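Local coordinates for AT-rich interactive domain-containing protein 4 (Arabidopsis thaliana, PDB 6LQF) that reads chromatin in two ways, binding DNA through its ARID domain and the H3K4me3 histone mark through its PHD finger, and regulates the floral transition, at a contact of chain A with DNA. Coordinates in Å, arbitrary orientation; residue numbers count along the deposited sequence, not the author numbering.

A contact of chain A with DNA. Residues 83, 85-88, 108-109, 112. With nucleotides of chain B.
OP1 of the DG5 phosphate is the best-held polar atom here, gripped by two bonds: the backbone N of Trp87, 2.8 Å away and fairly straight at 158°, and water 1 at 2.7 Å. That water also bonds the backbone O atoms of Asn83 and Ile85, so the end of 3-10 helix 79-84 and the loop after it reach the phosphate through a water. The other non-bridging oxygen, OP2 of DG5, takes the backbone N of Lys88 at 2.9 Å. Main-chain N-H groups thus bind both oxygens, and the phosphate caps the N-terminus of helix 87-91, where the helix dipole would add to the attraction.

Trp87 presents its indole edge to the same phosphate, with OP1 of DG5 in the ring plane and 3.4 Å from CD1 of Trp87. The ring is sandwiched: CG of Lys112 sits over the centre of one face of the Trp87 ring, 3.5 Å above the plane, while CG2 of Ile85 lies toward the rim of the other. Lys112 meets the indole with CG, then its chain bends at chi3 (80°) and carries NZ to the next phosphate. There NZ forms a salt bridge with OP1 of DA6 and also donates to Asn83 OD1, approaching from above the carbonyl plane. This bond to Asn83 probably steadies the lysine amine, while a face of the Asn83 carboxamide lies against C4' of the DG5 sugar.

On helix 107-118, Asn109 holds the other oxygen of the DA6 phosphate, its CG anti to the backbone N. Both consecutive phosphates are thus bound, while the bonds described leave the bases untouched, which fits backbone recognition by this ARID domain rather than sequence reading at this spot. The Asn109 amide is turned so that OP2 of DA6 lies nearly in its plane, 2.9 Å from ND2.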
# COMPACT_ATOMS: atom_id res chain seq x y z
N ASN A 83 4.83 2.35 10.69
CA ASN A 83 6.09 1.75 10.34
C ASN A 83 5.99 0.22 10.34
O ASN A 83 6.99 -0.47 10.14
CB ASN A 83 7.20 2.26 11.29
CG ASN A 83 7.57 3.70 11.00
OD1 ASN A 83 7.41 4.21 9.90
ND2 ASN A 83 8.00 4.42 12.04
N ILE A 85 4.49 -1.00 7.99
CA ILE A 85 4.65 -1.09 6.52
C ILE A 85 6.12 -0.81 6.23
O ILE A 85 6.70 0.11 6.83
CB ILE A 85 3.71 -0.10 5.81
CG1 ILE A 85 2.27 -0.59 5.95
CG2 ILE A 85 4.10 0.12 4.32
CD1 ILE A 85 1.23 0.50 5.62
N ASN A 86 6.76 -1.59 5.37
CA ASN A 86 8.09 -1.28 4.90
C ASN A 86 7.95 -0.35 3.71
O ASN A 86 7.71 -0.77 2.58
CB ASN A 86 8.84 -2.56 4.52
CG ASN A 86 10.27 -2.33 4.08
OD1 ASN A 86 10.68 -1.18 3.91
ND2 ASN A 86 11.06 -3.41 3.87
N TRP A 87 8.11 0.96 3.97
CA TRP A 87 7.83 1.97 2.95
C TRP A 87 8.91 1.96 1.87
O TRP A 87 8.60 1.87 0.69
CB TRP A 87 7.74 3.37 3.62
CG TRP A 87 6.54 3.47 4.51
CD1 TRP A 87 6.46 3.06 5.81
CD2 TRP A 87 5.26 3.95 4.16
NE1 TRP A 87 5.17 3.24 6.30
CE2 TRP A 87 4.42 3.83 5.30
CE3 TRP A 87 4.72 4.53 2.99
CZ2 TRP A 87 3.08 4.23 5.27
CZ3 TRP A 87 3.41 4.97 2.98
CH2 TRP A 87 2.60 4.80 4.13
N LYS A 88 10.18 2.03 2.26
CA LYS A 88 11.23 1.96 1.24
C LYS A 88 11.28 0.65 0.48
O LYS A 88 11.43 0.60 -0.77
CB LYS A 88 12.58 2.25 1.88
CG LYS A 88 13.73 2.22 0.90
CD LYS A 88 14.92 3.05 1.46
CE LYS A 88 16.13 3.12 0.53
NZ LYS A 88 15.96 3.91 -0.76
N GLY A 108 11.06 6.62 2.82
CA GLY A 108 9.92 6.26 3.64
C GLY A 108 9.24 7.44 4.27
O GLY A 108 8.02 7.59 4.22
N ASN A 109 10.04 8.34 4.85
CA ASN A 109 9.44 9.54 5.43
C ASN A 109 8.72 10.40 4.36
O ASN A 109 7.62 10.93 4.59
CB ASN A 109 10.55 10.36 6.11
CG ASN A 109 10.01 11.56 6.86
OD1 ASN A 109 9.96 12.65 6.29
ND2 ASN A 109 9.63 11.38 8.12
N LYS A 112 5.38 8.80 3.44
CA LYS A 112 4.39 9.01 4.47
C LYS A 112 3.83 10.44 4.41
O LYS A 112 2.62 10.61 4.54
CB LYS A 112 4.99 8.71 5.86
CG LYS A 112 5.20 7.20 6.02
CD LYS A 112 6.10 6.90 7.23
CE LYS A 112 5.28 6.97 8.44
NZ LYS A 112 6.13 6.69 9.69
P DG B 5 10.88 2.46 6.13
OP1 DG B 5 9.61 1.73 6.22
OP2 DG B 5 11.28 3.03 4.78
O5' DG B 5 10.84 3.62 7.18
C5' DG B 5 10.38 3.31 8.50
C4' DG B 5 10.69 4.46 9.45
O4' DG B 5 12.13 4.52 9.68
C3' DG B 5 10.26 5.83 8.97
O3' DG B 5 9.84 6.61 10.14
C2' DG B 5 11.55 6.37 8.37
C1' DG B 5 12.61 5.80 9.31
N9 DG B 5 13.92 5.62 8.69
C8 DG B 5 14.20 4.95 7.54
N7 DG B 5 15.46 5.00 7.19
C5 DG B 5 16.04 5.74 8.22
C6 DG B 5 17.39 6.11 8.44
O6 DG B 5 18.37 5.86 7.72
N1 DG B 5 17.55 6.91 9.59
C2 DG B 5 16.54 7.19 10.47
N2 DG B 5 16.85 7.95 11.52
N3 DG B 5 15.28 6.82 10.28
C4 DG B 5 15.11 6.08 9.15
P DA B 6 9.52 8.16 10.07
OP1 DA B 6 8.48 8.39 11.00
OP2 DA B 6 9.33 8.57 8.73
O5' DA B 6 10.87 8.81 10.57
C5' DA B 6 11.35 8.62 11.89
C4' DA B 6 12.31 9.73 12.27
O4' DA B 6 13.58 9.57 11.61
C3' DA B 6 11.84 11.14 11.94
O3' DA B 6 12.28 11.97 13.02
C2' DA B 6 12.55 11.42 10.63
C1' DA B 6 13.85 10.67 10.75
N9 DA B 6 14.39 10.13 9.51
C8 DA B 6 13.70 9.42 8.57
N7 DA B 6 14.44 8.96 7.60
C5 DA B 6 15.70 9.44 7.89
C6 DA B 6 16.93 9.32 7.23
N6 DA B 6 17.10 8.66 6.10
N1 DA B 6 18.01 9.90 7.81
C2 DA B 6 17.84 10.55 8.95
N3 DA B 6 16.74 10.74 9.66
C4 DA B 6 15.69 10.16 9.07
O HOH W 1 9.19 0.00 8.30